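Long-range contacts in heavy metal-binding domain-containing protein (Pediococcus pentosaceus, PDB 3QKB), which is of unknown function but belongs to the DUF74 family of putative heavy metal-binding domains and assembles as a five-chain beta/alpha propeller: residues Met20-Tyr31 against Asp72-Lys83; Ser42-Tyr53 against Gly93-His101. All blocks are in the same frame, centred on the assembly; numbering follows the deposited sequence.

Contact 1: Met20-Tyr31 against Asp72-Lys83; sequences MFITTEGINAGY and DLLEGDGIIGLK
The short parallel edge pairing of the sheet, where the N-terminal strand 21-22 lies along the start of strand 78-91, brings Ile22 opposite Ile79. Ile79 N donates to Phe21 O at 3.0 Å, and Thr23 N donates to Ile79 O. At the corner of the chain, Gly81 N reaches Glu25 O in a longer bond of 3.3 Å; just past it, Leu82 N bonds to Thr23 O.

On one side of the sheet a face of the Phe21 ring lies over Gly78 CA, which is offset toward the rim and sits 3.7 Å from the Phe21 ring centroid in a CH-pi contact. Chi1 of 77° sets the ring between its own backbone N and carbonyl carbon and swings it over the neighbouring strand, where Ile80 CG2 meets its edge. Replacing Phe21 with an alanine would probably uncover the Gly78 backbone and deprive Ile80 CG2 of an apolar neighbour. On the other face Ile22 and Ile79 run side by side, their CD1 atoms 3.6 Å apart, with Leu82 CD2 against Ile22 CG1; Leu67 of helix 56-73 covers Ile79 and Leu82.

Ile80 CD1 meets the hydroxyl end of Tyr31, while Lys83, bent at chi2 and chi4, brings NZ to Thr24 O at 3.0 Å in the carbonyl plane. Thr24 N bonds to Thr105 OG1 of a second subunit. Lys83 NZ lies 4.4 Å from Glu25 OE2, too far for a salt bridge, and together with Lys83 of the second subunit, a weak and long partner, probably eases the glutamate's charge, so this apolar strand pairing ends in a polar patch at the subunit interface.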
# COMPACT_ATOMS: atom_id res chain seq x y z
N MSE A 20 22.02 -12.34 -0.84
CA MSE A 20 21.87 -10.91 -1.10
C MSE A 20 20.72 -10.37 -0.24
O MSE A 20 19.64 -10.95 -0.25
CB MSE A 20 21.55 -10.72 -2.58
CG MSE A 20 20.86 -9.41 -2.93
SE MSE A 20 21.24 -8.80 -4.69
CE MSE A 20 23.21 -8.90 -4.69
N PHE A 21 20.94 -9.24 0.44
CA PHE A 21 19.99 -8.79 1.48
C PHE A 21 18.75 -8.10 0.88
O PHE A 21 18.82 -7.49 -0.19
CB PHE A 21 20.69 -7.88 2.52
CG PHE A 21 20.94 -6.48 2.06
CD1 PHE A 21 22.11 -6.15 1.39
CD2 PHE A 21 20.02 -5.47 2.33
CE1 PHE A 21 22.35 -4.83 0.98
CE2 PHE A 21 20.24 -4.16 1.91
CZ PHE A 21 21.40 -3.84 1.23
N ILE A 22 17.63 -8.22 1.58
CA ILE A 22 16.40 -7.56 1.18
C ILE A 22 15.66 -7.06 2.44
O ILE A 22 15.68 -7.73 3.47
CB ILE A 22 15.51 -8.50 0.30
CG1 ILE A 22 14.30 -7.75 -0.25
CG2 ILE A 22 15.08 -9.74 1.05
CD1 ILE A 22 13.96 -8.10 -1.71
N THR A 23 15.06 -5.88 2.36
CA THR A 23 14.36 -5.26 3.50
C THR A 23 13.17 -4.38 3.06
O THR A 23 13.19 -3.77 1.99
CB THR A 23 15.33 -4.41 4.36
OG1 THR A 23 14.62 -3.74 5.40
CG2 THR A 23 16.01 -3.37 3.51
N THR A 24 12.15 -4.34 3.91
CA THR A 24 10.95 -3.51 3.70
C THR A 24 11.20 -2.02 3.84
O THR A 24 10.58 -1.23 3.14
CB THR A 24 9.84 -3.90 4.69
OG1 THR A 24 9.26 -5.13 4.26
CG2 THR A 24 8.77 -2.84 4.74
N GLU A 25 12.09 -1.66 4.75
CA GLU A 25 12.41 -0.27 5.03
C GLU A 25 13.77 0.08 4.43
O GLU A 25 14.37 -0.74 3.75
CB GLU A 25 12.35 -0.02 6.55
CG GLU A 25 10.96 -0.27 7.17
CD GLU A 25 9.90 0.68 6.63
OE1 GLU A 25 10.07 1.90 6.77
OE2 GLU A 25 8.90 0.20 6.04
N GLY A 26 14.23 1.30 4.66
CA GLY A 26 15.59 1.70 4.31
C GLY A 26 16.65 1.11 5.23
O GLY A 26 16.37 0.25 6.07
N ILE A 27 17.89 1.55 5.02
CA ILE A 27 19.02 1.25 5.91
C ILE A 27 19.74 2.55 6.29
O ILE A 27 19.88 3.46 5.45
CB ILE A 27 20.00 0.20 5.27
CG1 ILE A 27 20.69 0.74 4.00
CG2 ILE A 27 19.25 -1.09 4.95
CD1 ILE A 27 21.60 -0.27 3.32
N ASN A 28 20.15 2.67 7.56
CA ASN A 28 21.04 3.75 8.00
C ASN A 28 22.49 3.36 7.69
O ASN A 28 23.20 2.79 8.52
CB ASN A 28 20.83 4.08 9.49
CG ASN A 28 21.67 5.27 9.96
N ALA A 29 22.90 3.63 6.45
CA ALA A 29 24.25 3.38 5.98
C ALA A 29 24.45 4.13 4.67
O ALA A 29 23.47 4.57 4.05
CB ALA A 29 24.50 1.88 5.78
N GLY A 30 25.70 4.30 4.27
CA GLY A 30 26.03 4.97 3.01
C GLY A 30 25.75 4.05 1.85
O GLY A 30 26.22 2.90 1.84
N TYR A 31 24.94 4.52 0.88
CA TYR A 31 24.74 3.80 -0.39
C TYR A 31 24.48 4.72 -1.58
O TYR A 31 24.13 5.89 -1.41
CB TYR A 31 23.59 2.78 -0.27
CG TYR A 31 22.23 3.39 0.06
CD1 TYR A 31 21.38 3.86 -0.95
CD2 TYR A 31 21.76 3.45 1.37
CE1 TYR A 31 20.13 4.42 -0.65
CE2 TYR A 31 20.51 4.00 1.67
CZ TYR A 31 19.70 4.48 0.65
OH TYR A 31 18.47 5.02 0.94
N ASP A 72 21.01 -8.49 -8.87
CA ASP A 72 22.31 -9.06 -9.17
C ASP A 72 22.78 -8.66 -10.58
O ASP A 72 23.96 -8.39 -10.77
CB ASP A 72 22.28 -10.60 -9.00
CG ASP A 72 23.68 -11.22 -8.88
OD1 ASP A 72 24.45 -10.80 -7.98
OD2 ASP A 72 23.98 -12.15 -9.66
N LEU A 73 21.86 -8.61 -11.54
CA LEU A 73 22.17 -8.10 -12.90
C LEU A 73 22.57 -6.62 -12.91
O LEU A 73 23.42 -6.22 -13.68
CB LEU A 73 20.99 -8.31 -13.87
CG LEU A 73 21.02 -9.55 -14.79
CD1 LEU A 73 21.44 -10.86 -14.06
CD2 LEU A 73 19.66 -9.72 -15.51
N LEU A 74 21.96 -5.82 -12.03
CA LEU A 74 22.36 -4.41 -11.86
C LEU A 74 23.65 -4.20 -11.02
O LEU A 74 24.12 -3.08 -10.88
CB LEU A 74 21.18 -3.59 -11.26
CG LEU A 74 20.00 -3.35 -12.21
CD1 LEU A 74 18.79 -2.92 -11.41
CD2 LEU A 74 20.33 -2.31 -13.28
N GLU A 75 24.20 -5.29 -10.47
CA GLU A 75 25.44 -5.27 -9.67
C GLU A 75 25.27 -4.45 -8.39
O GLU A 75 26.14 -3.65 -8.02
CB GLU A 75 26.67 -4.83 -10.52
CG GLU A 75 26.73 -5.49 -11.93
CD GLU A 75 28.16 -5.75 -12.44
OE1 GLU A 75 28.54 -5.13 -13.46
OE2 GLU A 75 28.88 -6.57 -11.85
N GLY A 76 24.14 -4.68 -7.71
CA GLY A 76 23.87 -4.12 -6.38
C GLY A 76 24.15 -5.15 -5.29
O GLY A 76 24.28 -6.33 -5.58
N ASP A 77 24.24 -4.69 -4.05
CA ASP A 77 24.43 -5.57 -2.88
C ASP A 77 23.11 -6.06 -2.30
O ASP A 77 23.06 -7.12 -1.70
CB ASP A 77 25.20 -4.84 -1.76
CG ASP A 77 26.61 -4.51 -2.14
OD1 ASP A 77 27.35 -5.43 -2.56
OD2 ASP A 77 27.00 -3.34 -1.99
N GLY A 78 22.06 -5.25 -2.42
CA GLY A 78 20.73 -5.68 -2.00
C GLY A 78 19.61 -4.73 -2.37
O GLY A 78 19.82 -3.78 -3.13
N ILE A 79 18.42 -5.01 -1.82
CA ILE A 79 17.18 -4.31 -2.16
C ILE A 79 16.61 -3.69 -0.90
O ILE A 79 16.36 -4.40 0.08
CB ILE A 79 16.13 -5.29 -2.76
CG1 ILE A 79 16.61 -5.84 -4.12
CG2 ILE A 79 14.77 -4.60 -2.92
CD1 ILE A 79 15.83 -7.04 -4.61
N ILE A 80 16.40 -2.38 -0.91
CA ILE A 80 15.67 -1.69 0.16
C ILE A 80 14.28 -1.30 -0.32
O ILE A 80 14.02 -1.25 -1.54
CB ILE A 80 16.43 -0.46 0.69
CG1 ILE A 80 16.54 0.67 -0.36
CG2 ILE A 80 17.80 -0.90 1.14
CD1 ILE A 80 17.14 1.95 0.21
N GLY A 81 13.40 -1.00 0.64
CA GLY A 81 12.09 -0.44 0.34
C GLY A 81 11.13 -1.42 -0.31
O GLY A 81 10.27 -1.00 -1.06
N LEU A 82 11.27 -2.73 -0.03
CA LEU A 82 10.38 -3.73 -0.62
C LEU A 82 8.93 -3.48 -0.21
O LEU A 82 8.64 -3.21 0.96
CB LEU A 82 10.78 -5.15 -0.19
CG LEU A 82 9.93 -6.34 -0.70
CD1 LEU A 82 9.88 -6.39 -2.23
CD2 LEU A 82 10.47 -7.64 -0.12
N LYS A 83 8.05 -3.52 -1.21
CA LYS A 83 6.61 -3.64 -0.99
C LYS A 83 6.04 -4.71 -1.92
O LYS A 83 6.67 -5.07 -2.93
CB LYS A 83 5.90 -2.32 -1.25
CG LYS A 83 6.34 -1.16 -0.36
CD LYS A 83 6.00 -1.35 1.16
CE LYS A 83 6.73 -0.29 2.06
NZ LYS A 83 8.23 0.00 1.73

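Contact 2: Ser42-Tyr53 against Gly93-His101; sequences SLMLASEDIDKY and GAPKFLVVH
An antiparallel pairing between the end of strand 31-44 and the start of strand 94-109 forms this contact, extended by the loop that carries Ile50 and Tyr53. Leu43 and Leu98 are a hydrogen-bonded pair: Leu43 N to Leu98 O and Leu98 N to Leu43 O are both 3.1 Å. Ser42 with Val99 and Met44 with Phe97 are the non-hydrogen-bonded pairs beside it. The pairing ends with Leu45 N on Lys96 O at 2.7 Å, and the Lys96 chain, bent at chi2, brings NZ within 3.3 Å of Leu45 O. Two bonds of opposite sense thus join Leu45 and Lys96.

The selenomethionine Met44 and Phe97 lie side by side. With CG anti to the backbone N (chi1 -171°), the Met44 chain runs out along the ring; its methyl CE meets Phe97 CZ obliquely at 3.4 Å, and SE, 5.4 Å from the Phe97 centroid, adds a Met-aromatic contact. On the face of Leu43 and Leu98, Leu98 is crossed at about a right angle by Leu45, which follows the strand. Tyr53 also crosses Leu98, and its OH reaches Pro95 CG at 3.4 Å, while Ile50 CB packs on the same proline carbon.

Backbone bonds and the Lys96 NZ bond thus fix the strand end, Leu98 packs under Phe56 and Leu59 of helix 56-73, and Phe97 and Tyr53 each meet a ring of a neighbouring subunit.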
# COMPACT_ATOMS: atom_id res chain seq x y z
N SER A 42 2.53 -15.29 -10.56
CA SER A 42 1.14 -15.68 -10.53
C SER A 42 0.96 -17.20 -10.65
O SER A 42 1.88 -17.92 -11.09
CB SER A 42 0.37 -14.98 -11.65
OG SER A 42 0.72 -15.50 -12.93
N LEU A 43 -0.22 -17.67 -10.23
CA LEU A 43 -0.61 -19.04 -10.47
C LEU A 43 -2.09 -19.15 -10.68
O LEU A 43 -2.82 -18.28 -10.29
CB LEU A 43 -0.16 -19.96 -9.31
CG LEU A 43 -0.74 -19.76 -7.91
CD1 LEU A 43 -2.12 -20.40 -7.79
CD2 LEU A 43 0.24 -20.36 -6.86
N MSE A 44 -2.51 -20.25 -11.30
CA MSE A 44 -3.91 -20.53 -11.59
C MSE A 44 -4.43 -21.56 -10.58
O MSE A 44 -3.84 -22.63 -10.43
CB MSE A 44 -4.07 -21.07 -13.02
CG MSE A 44 -5.51 -21.20 -13.49
SE MSE A 44 -5.65 -22.15 -15.17
CE MSE A 44 -6.09 -20.67 -16.30
N LEU A 45 -5.56 -21.23 -9.93
CA LEU A 45 -6.22 -22.12 -8.98
C LEU A 45 -7.08 -23.17 -9.70
O LEU A 45 -7.75 -22.84 -10.69
CB LEU A 45 -7.11 -21.33 -8.04
CG LEU A 45 -6.42 -20.36 -7.06
CD1 LEU A 45 -7.42 -19.38 -6.49
CD2 LEU A 45 -5.68 -21.12 -5.93
N ALA A 46 -7.05 -24.42 -9.20
CA ALA A 46 -8.08 -25.43 -9.57
C ALA A 46 -9.39 -25.02 -8.92
O ALA A 46 -9.39 -24.32 -7.89
CB ALA A 46 -7.68 -26.81 -9.11
N SER A 47 -10.51 -25.47 -9.50
CA SER A 47 -11.87 -25.15 -8.99
C SER A 47 -12.03 -25.48 -7.51
O SER A 47 -12.63 -24.72 -6.74
CB SER A 47 -12.94 -25.92 -9.76
OG SER A 47 -12.66 -25.94 -11.14
N GLU A 48 -11.51 -26.66 -7.13
CA GLU A 48 -11.54 -27.16 -5.74
C GLU A 48 -10.62 -26.41 -4.75
O GLU A 48 -10.73 -26.62 -3.54
CB GLU A 48 -11.24 -28.69 -5.71
CG GLU A 48 -9.78 -29.13 -6.17
CD GLU A 48 -9.67 -29.50 -7.68
OE1 GLU A 48 -10.46 -28.96 -8.52
OE2 GLU A 48 -8.76 -30.32 -8.02
N ASP A 49 -9.70 -25.58 -5.27
CA ASP A 49 -8.73 -24.85 -4.45
C ASP A 49 -9.02 -23.33 -4.34
O ASP A 49 -8.11 -22.55 -4.04
CB ASP A 49 -7.32 -25.06 -5.04
CG ASP A 49 -6.81 -26.46 -4.87
OD1 ASP A 49 -7.36 -27.25 -4.07
OD2 ASP A 49 -5.80 -26.75 -5.52
N ILE A 50 -10.28 -22.92 -4.52
CA ILE A 50 -10.64 -21.49 -4.44
C ILE A 50 -10.58 -20.91 -3.01
O ILE A 50 -10.69 -19.70 -2.85
CB ILE A 50 -12.03 -21.18 -5.09
CG1 ILE A 50 -13.20 -21.77 -4.28
CG2 ILE A 50 -12.06 -21.65 -6.54
CD1 ILE A 50 -14.54 -21.44 -4.86
N ASP A 51 -10.48 -21.79 -2.00
CA ASP A 51 -10.22 -21.38 -0.61
C ASP A 51 -8.73 -21.36 -0.19
O ASP A 51 -8.43 -20.97 0.92
CB ASP A 51 -11.03 -22.27 0.36
CG ASP A 51 -10.63 -23.72 0.31
OD1 ASP A 51 -10.23 -24.19 -0.77
OD2 ASP A 51 -10.74 -24.41 1.35
N LYS A 52 -7.81 -21.71 -1.10
CA LYS A 52 -6.41 -22.01 -0.72
C LYS A 52 -5.53 -20.78 -0.82
O LYS A 52 -4.60 -20.73 -1.63
CB LYS A 52 -5.84 -23.13 -1.61
CG LYS A 52 -6.61 -24.44 -1.61
CD LYS A 52 -6.44 -25.23 -0.30
CE LYS A 52 -7.00 -26.65 -0.43
NZ LYS A 52 -8.43 -26.72 -0.91
N TYR A 53 -5.78 -19.78 0.02
CA TYR A 53 -5.02 -18.51 -0.04
C TYR A 53 -3.61 -18.64 0.52
O TYR A 53 -2.76 -17.84 0.18
CB TYR A 53 -5.85 -17.33 0.53
CG TYR A 53 -7.10 -17.18 -0.30
CD1 TYR A 53 -7.03 -16.63 -1.59
CD2 TYR A 53 -8.30 -17.74 0.11
CE1 TYR A 53 -8.14 -16.57 -2.41
CE2 TYR A 53 -9.44 -17.67 -0.71
CZ TYR A 53 -9.34 -17.08 -1.97
OH TYR A 53 -10.44 -17.04 -2.78
N GLY A 93 -17.05 -15.56 -12.03
CA GLY A 93 -17.53 -15.59 -10.65
C GLY A 93 -16.87 -16.60 -9.73
O GLY A 93 -17.51 -17.06 -8.78
N ALA A 94 -15.62 -16.96 -10.00
CA ALA A 94 -14.82 -17.76 -9.09
C ALA A 94 -13.40 -17.22 -9.13
O ALA A 94 -12.96 -16.79 -10.19
CB ALA A 94 -14.83 -19.19 -9.49
N PRO A 95 -12.68 -17.26 -8.00
CA PRO A 95 -11.25 -16.97 -8.00
C PRO A 95 -10.52 -17.94 -8.87
O PRO A 95 -10.74 -19.15 -8.75
CB PRO A 95 -10.84 -17.21 -6.55
CG PRO A 95 -12.06 -17.19 -5.80
CD PRO A 95 -13.17 -17.54 -6.65
N LYS A 96 -9.71 -17.42 -9.80
CA LYS A 96 -8.96 -18.27 -10.77
C LYS A 96 -7.46 -18.02 -10.75
O LYS A 96 -6.72 -18.96 -10.95
CB LYS A 96 -9.49 -18.07 -12.18
CG LYS A 96 -9.06 -19.10 -13.22
CD LYS A 96 -9.85 -20.42 -13.05
CE LYS A 96 -9.30 -21.58 -13.91
NZ LYS A 96 -9.70 -22.89 -13.32
N PHE A 97 -7.01 -16.77 -10.54
CA PHE A 97 -5.57 -16.47 -10.43
C PHE A 97 -5.23 -15.71 -9.16
O PHE A 97 -5.95 -14.79 -8.76
CB PHE A 97 -5.07 -15.67 -11.62
CG PHE A 97 -5.41 -16.26 -12.92
CD1 PHE A 97 -4.58 -17.21 -13.49
CD2 PHE A 97 -6.56 -15.88 -13.60
CE1 PHE A 97 -4.90 -17.77 -14.72
CE2 PHE A 97 -6.88 -16.44 -14.83
CZ PHE A 97 -6.06 -17.39 -15.39
N LEU A 98 -4.11 -16.11 -8.54
CA LEU A 98 -3.49 -15.38 -7.46
C LEU A 98 -2.25 -14.70 -8.05
O LEU A 98 -1.46 -15.33 -8.70
CB LEU A 98 -3.10 -16.33 -6.32
CG LEU A 98 -4.22 -17.18 -5.69
CD1 LEU A 98 -3.71 -17.97 -4.47
CD2 LEU A 98 -5.45 -16.32 -5.33
N VAL A 99 -2.12 -13.40 -7.84
CA VAL A 99 -1.06 -12.59 -8.42
C VAL A 99 -0.37 -11.79 -7.30
O VAL A 99 -1.05 -11.17 -6.49
CB VAL A 99 -1.66 -11.60 -9.44
CG1 VAL A 99 -0.54 -10.68 -10.08
CG2 VAL A 99 -2.48 -12.36 -10.49
N VAL A 100 0.96 -11.87 -7.25
CA VAL A 100 1.80 -10.99 -6.43
C VAL A 100 2.64 -10.09 -7.34
O VAL A 100 3.18 -10.57 -8.35
CB VAL A 100 2.74 -11.80 -5.51
CG1 VAL A 100 3.82 -10.87 -4.90
CG2 VAL A 100 1.96 -12.48 -4.43
N HIS A 101 2.73 -8.81 -6.99
CA HIS A 101 3.76 -7.92 -7.54
C HIS A 101 4.67 -7.53 -6.43
O HIS A 101 4.19 -7.06 -5.41
CB HIS A 101 3.14 -6.66 -8.11
CG HIS A 101 1.92 -6.91 -8.91
ND1 HIS A 101 1.97 -7.40 -10.20
CD2 HIS A 101 0.61 -6.78 -8.61
CE1 HIS A 101 0.74 -7.56 -10.65
NE2 HIS A 101 -0.10 -7.20 -9.70

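How the contacts relate
Contacts 1 and 2 lie on opposite sides of the chain's centre, their centres about 31 Å apart, yet both belong to one mixed sheet in the strand order 21-22, 78-91, 94-109, 31-44. Contact 1 joins the first two of these strands and contact 2 the last two, so the pair fixes both outer strands to the central hairpin of 78-91 and 94-109. Along the chain their segments alternate: 20-31, 42-53, 72-83, 93-101. Helix 56-73 follows segment 42-53, runs into the start of 72-83 and packs against both contacts. Each also touches a second subunit, which ties the ends of the sheet to the five-chain assembly.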